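Local coordinates for core protein VP7 (African horsesickness virus, PDB 1AHS) that forms the surface layer of the viral core as a homotrimer and binds the structural protein VP3, at residues V10-S13 with G14-Y17; Y27-S30 with N31-E34. All blocks are in the same frame, centred on the assembly; numbering follows the deposited sequence.

Interaction 1 (V10-S13 with G14-Y17); sequences VQQS and GRYY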
loop_
_atom_site.group_PDB
_atom_site.type_symbol
_atom_site.label_atom_id
_atom_site.label_comp_id
_atom_site.label_asym_id
_atom_site.label_seq_id
_atom_site.Cartn_x
_atom_site.Cartn_y
_atom_site.Cartn_z
ATOM N N VAL B 10 6.957 -7.705 -5.943
ATOM C CA VAL B 10 5.675 -7.120 -5.607
ATOM C C VAL B 10 5.401 -6.056 -6.685
ATOM O O VAL B 10 6.196 -5.868 -7.617
ATOM C CB VAL B 10 5.695 -6.522 -4.169
ATOM C CG1 VAL B 10 5.843 -7.616 -3.160
ATOM C CG2 VAL B 10 6.821 -5.544 -3.999
ATOM N N GLN B 11 4.245 -5.430 -6.654
ATOM C CA GLN B 11 3.981 -4.419 -7.633
ATOM C C GLN B 11 3.238 -3.287 -6.987
ATOM O O GLN B 11 2.801 -3.374 -5.835
ATOM C CB GLN B 11 3.241 -5.006 -8.813
ATOM C CG GLN B 11 2.150 -5.967 -8.489
ATOM C CD GLN B 11 1.716 -6.708 -9.722
ATOM O OE1 GLN B 11 0.757 -6.321 -10.385
ATOM N NE2 GLN B 11 2.441 -7.770 -10.061
ATOM N N GLN B 12 3.174 -2.162 -7.677
ATOM C CA GLN B 12 2.501 -1.029 -7.092
ATOM C C GLN B 12 1.070 -1.363 -7.038
ATOM O O GLN B 12 0.497 -1.829 -8.002
ATOM C CB GLN B 12 2.684 0.229 -7.935
ATOM C CG GLN B 12 1.916 1.426 -7.406
ATOM C CD GLN B 12 1.935 2.621 -8.325
ATOM O OE1 GLN B 12 1.829 2.500 -9.539
ATOM N NE2 GLN B 12 2.001 3.794 -7.736
ATOM N N SER B 13 0.477 -1.027 -5.923
ATOM C CA SER B 13 -0.932 -1.242 -5.709
ATOM C C SER B 13 -1.818 -0.355 -6.559
ATOM O O SER B 13 -1.650 0.855 -6.573
ATOM C CB SER B 13 -1.271 -0.943 -4.259
ATOM O OG SER B 13 -2.662 -0.719 -4.117
ATOM N N GLY B 14 -2.836 -0.960 -7.156
ATOM C CA GLY B 14 -3.794 -0.242 -7.945
ATOM C C GLY B 14 -3.426 0.118 -9.344
ATOM O O GLY B 14 -4.153 0.869 -9.965
ATOM N N ARG B 15 -2.314 -0.382 -9.852
ATOM C CA ARG B 15 -1.930 -0.082 -11.219
ATOM C C ARG B 15 -2.281 -1.266 -12.128
ATOM O O ARG B 15 -1.715 -2.347 -11.998
ATOM C CB ARG B 15 -0.440 0.243 -11.307
ATOM C CG ARG B 15 0.024 0.552 -12.753
ATOM C CD ARG B 15 1.369 1.251 -12.778
ATOM N NE ARG B 15 1.234 2.638 -12.386
ATOM C CZ ARG B 15 1.084 3.635 -13.250
ATOM N NH1 ARG B 15 1.059 3.376 -14.552
ATOM N NH2 ARG B 15 0.980 4.891 -12.807
ATOM N N TYR B 16 -3.192 -1.070 -13.068
ATOM C CA TYR B 16 -3.584 -2.170 -13.910
ATOM C C TYR B 16 -2.444 -2.767 -14.724
ATOM O O TYR B 16 -1.705 -2.055 -15.399
ATOM C CB TYR B 16 -4.746 -1.730 -14.781
ATOM C CG TYR B 16 -5.459 -2.847 -15.497
ATOM C CD1 TYR B 16 -5.047 -3.233 -16.761
ATOM C CD2 TYR B 16 -6.574 -3.488 -14.935
ATOM C CE1 TYR B 16 -5.707 -4.217 -17.467
ATOM C CE2 TYR B 16 -7.256 -4.489 -15.645
ATOM C CZ TYR B 16 -6.808 -4.838 -16.916
ATOM O OH TYR B 16 -7.455 -5.760 -17.699
ATOM N N TYR B 17 -2.277 -4.084 -14.621
ATOM C CA TYR B 17 -1.240 -4.785 -15.349
ATOM C C TYR B 17 -1.653 -6.229 -15.645
ATOM O O TYR B 17 -1.651 -7.094 -14.772
ATOM C CB TYR B 17 0.039 -4.781 -14.564
ATOM C CG TYR B 17 1.177 -5.450 -15.290
ATOM C CD1 TYR B 17 1.645 -4.943 -16.485
ATOM C CD2 TYR B 17 1.795 -6.587 -14.775
ATOM C CE1 TYR B 17 2.704 -5.542 -17.162
ATOM C CE2 TYR B 17 2.857 -7.194 -15.437
ATOM C CZ TYR B 17 3.304 -6.668 -16.635
ATOM O OH TYR B 17 4.334 -7.263 -17.336
#

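Interaction 2 (Y27-S30 with N31-E34); sequences YINS and NIAE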
loop_
_atom_site.group_PDB
_atom_site.type_symbol
_atom_site.label_atom_id
_atom_site.label_comp_id
_atom_site.label_asym_id
_atom_site.label_seq_id
_atom_site.Cartn_x
_atom_site.Cartn_y
_atom_site.Cartn_z
ATOM N N TYR B 27 1.517 -9.764 -5.854
ATOM C CA TYR B 27 1.473 -9.411 -4.457
ATOM C C TYR B 27 1.802 -7.982 -4.253
ATOM O O TYR B 27 2.550 -7.407 -5.033
ATOM C CB TYR B 27 2.447 -10.287 -3.716
ATOM C CG TYR B 27 2.110 -11.738 -3.922
ATOM C CD1 TYR B 27 1.053 -12.325 -3.232
ATOM C CD2 TYR B 27 2.842 -12.527 -4.807
ATOM C CE1 TYR B 27 0.734 -13.654 -3.408
ATOM C CE2 TYR B 27 2.528 -13.880 -4.994
ATOM C CZ TYR B 27 1.477 -14.428 -4.285
ATOM O OH TYR B 27 1.190 -15.759 -4.415
ATOM N N ILE B 28 1.212 -7.408 -3.220
ATOM C CA ILE B 28 1.451 -6.020 -2.854
ATOM C C ILE B 28 2.417 -5.987 -1.653
ATOM O O ILE B 28 3.305 -5.135 -1.563
ATOM C CB ILE B 28 0.137 -5.337 -2.480
ATOM C CG1 ILE B 28 -0.793 -5.309 -3.689
ATOM C CG2 ILE B 28 0.370 -3.947 -2.033
ATOM C CD1 ILE B 28 -0.127 -5.024 -5.007
ATOM N N ASN B 29 2.252 -6.945 -0.746
ATOM C CA ASN B 29 3.078 -7.048 0.441
ATOM C C ASN B 29 2.765 -8.392 1.103
ATOM O O ASN B 29 2.104 -9.208 0.501
ATOM C CB ASN B 29 2.841 -5.847 1.378
ATOM C CG ASN B 29 1.498 -5.885 2.119
ATOM O OD1 ASN B 29 0.956 -6.943 2.401
ATOM N ND2 ASN B 29 1.010 -4.716 2.511
ATOM N N SER B 30 3.248 -8.627 2.315
ATOM C CA SER B 30 3.011 -9.881 3.038
ATOM C C SER B 30 1.605 -10.350 3.189
ATOM O O SER B 30 1.405 -11.544 3.382
ATOM C CB SER B 30 3.527 -9.783 4.453
ATOM O OG SER B 30 4.902 -9.710 4.354
ATOM N N ASN B 31 0.649 -9.433 3.252
ATOM C CA ASN B 31 -0.730 -9.818 3.466
ATOM C C ASN B 31 -1.773 -9.456 2.409
ATOM O O ASN B 31 -2.929 -9.889 2.492
ATOM C CB ASN B 31 -1.166 -9.321 4.846
ATOM C CG ASN B 31 -0.587 -10.166 5.958
ATOM O OD1 ASN B 31 0.626 -10.182 6.140
ATOM N ND2 ASN B 31 -1.438 -10.903 6.691
ATOM N N ILE B 32 -1.333 -8.802 1.345
ATOM C CA ILE B 32 -2.238 -8.348 0.325
ATOM C C ILE B 32 -1.840 -8.765 -1.080
ATOM O O ILE B 32 -0.678 -8.654 -1.485
ATOM C CB ILE B 32 -2.350 -6.807 0.428
ATOM C CG1 ILE B 32 -2.752 -6.430 1.838
ATOM C CG2 ILE B 32 -3.383 -6.261 -0.513
ATOM C CD1 ILE B 32 -3.038 -4.979 1.990
ATOM N N ALA B 33 -2.825 -9.207 -1.843
ATOM C CA ALA B 33 -2.610 -9.612 -3.212
ATOM C C ALA B 33 -3.739 -8.918 -3.985
ATOM O O ALA B 33 -4.769 -8.582 -3.394
ATOM C CB ALA B 33 -2.733 -11.125 -3.310
ATOM N N GLU B 34 -3.575 -8.688 -5.275
ATOM C CA GLU B 34 -4.625 -8.049 -6.054
ATOM C C GLU B 34 -4.750 -8.763 -7.385
ATOM O O GLU B 34 -3.751 -9.211 -7.924
ATOM C CB GLU B 34 -4.243 -6.598 -6.366
ATOM C CG GLU B 34 -4.266 -5.631 -5.182
ATOM C CD GLU B 34 -3.930 -4.182 -5.548
ATOM O OE1 GLU B 34 -3.567 -3.871 -6.717
ATOM O OE2 GLU B 34 -4.006 -3.329 -4.634
#

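Interaction 1 (V10-S13 with G14-Y17)
Gln-12 and Arg-15 both start with CG anti to the backbone N, at chi1 176° in Gln-12. The Gln-12 chain stays extended, while the Arg-15 chain bends at chi3 (-75°). The bend brings NE round to the end of the Gln-12 amide. One hydrogen bond results, from Arg-15 NE to Gln-12 OE1, at 2.9 Å. Its N-H...O angle is 152°, so it is moderately straight. The donor lies nearly on the extension of the Gln-12 C=O bond. Seen from the arginine, OE1 sits at the edge of the guanidinium and in its plane. The amide and guanidinium planes are nearly coplanar. Arg-15 CD also comes alongside, 3.5 Å from Gln-12 OE1.

The backbone beneath is a type II beta turn from Gln-12 to Arg-15. Gly-14 takes its third position, with the positive phi usual for glycine there. The turn sets the two side chains on the same side of the loop.

The outer ends of both are used in the trimer. Gln-12 NE2 bonds to Ser-13 O of the second subunit, and Arg-15 NH2 and NH1 bond to Gly-74 O and Ser-76 OG of that subunit. Arg-15 thus has NE held within its own turn and both terminal nitrogens held across the interface, which fixes the rotation of its guanidinium. Within the chain, Gly-14 and Tyr-16 make backbone hydrogen bonds to Cys-70 of strand 69-70. The turn lies in the loop before strand 23-27, whose Arg-24 packs against Gln-11 and Tyr-17.

Interaction 2 (Y27-S30 with N31-E34)
Ile-28 N gives a hydrogen bond of 2.9 Å to Ile-32 O. Asn-29 N reaches the same oxygen with a weak bond of 3.5 Å, so two successive N-H groups share one carbonyl. Tyr-27 and Ala-33 form an antiparallel non-hydrogen-bonded pair.

The Asn-29 side chain accepts two backbone N-H groups. Its CG lies between the backbone N and the carbonyl carbon (chi1 73°), which folds the amide back toward the chain that follows. OD1 accepts from Asn-31 N at 2.6 Å, in the carbonyl plane. A weak, bent bond from Ile-32 N to Asn-29 OD1 adds a second grip. Two polar ends are held from outside: the Tyr-27 hydroxyl bonds to Leu-48 O, and the Glu-34 carboxylate is held by Ser-13.

The apolar contacts are modest. Tyr-27 CD1 meets Ala-33 CB at 4.0 Å. The CB atoms of Ile-28 and Ile-32 lie 4.1 Å apart. Ile-28 CG1 rests against Glu-34 CG at 3.8 Å, the two chains crossing at a slant.

This is a beta-hairpin connection between antiparallel strands 23-27 and 32-37, with an Asx turn set by Asn-29 inside its loop.

In the top domain of VP7, followed from the N terminus, interaction 1 comes first and closes a turn in the loop before strand 23-27. Interaction 2 follows once that strand has been traversed, and closes the loop leading into strand 32-37. The two are in series, neither nested nor crossed, with centres 10 Å apart. They meet through the turn: Ser-13 OG to Glu-34 OE2 and Gly-14 N to Glu-34 OE1 are probable hydrogen bonds, each 3.0 Å. Val-10 packs on Tyr-27 and Gln-11 on Ile-28. The N-terminal loop is thereby tied to strands 23-27 and 32-37, the first two of the five-stranded sheet. Both interactions also touch the second subunit of the trimer.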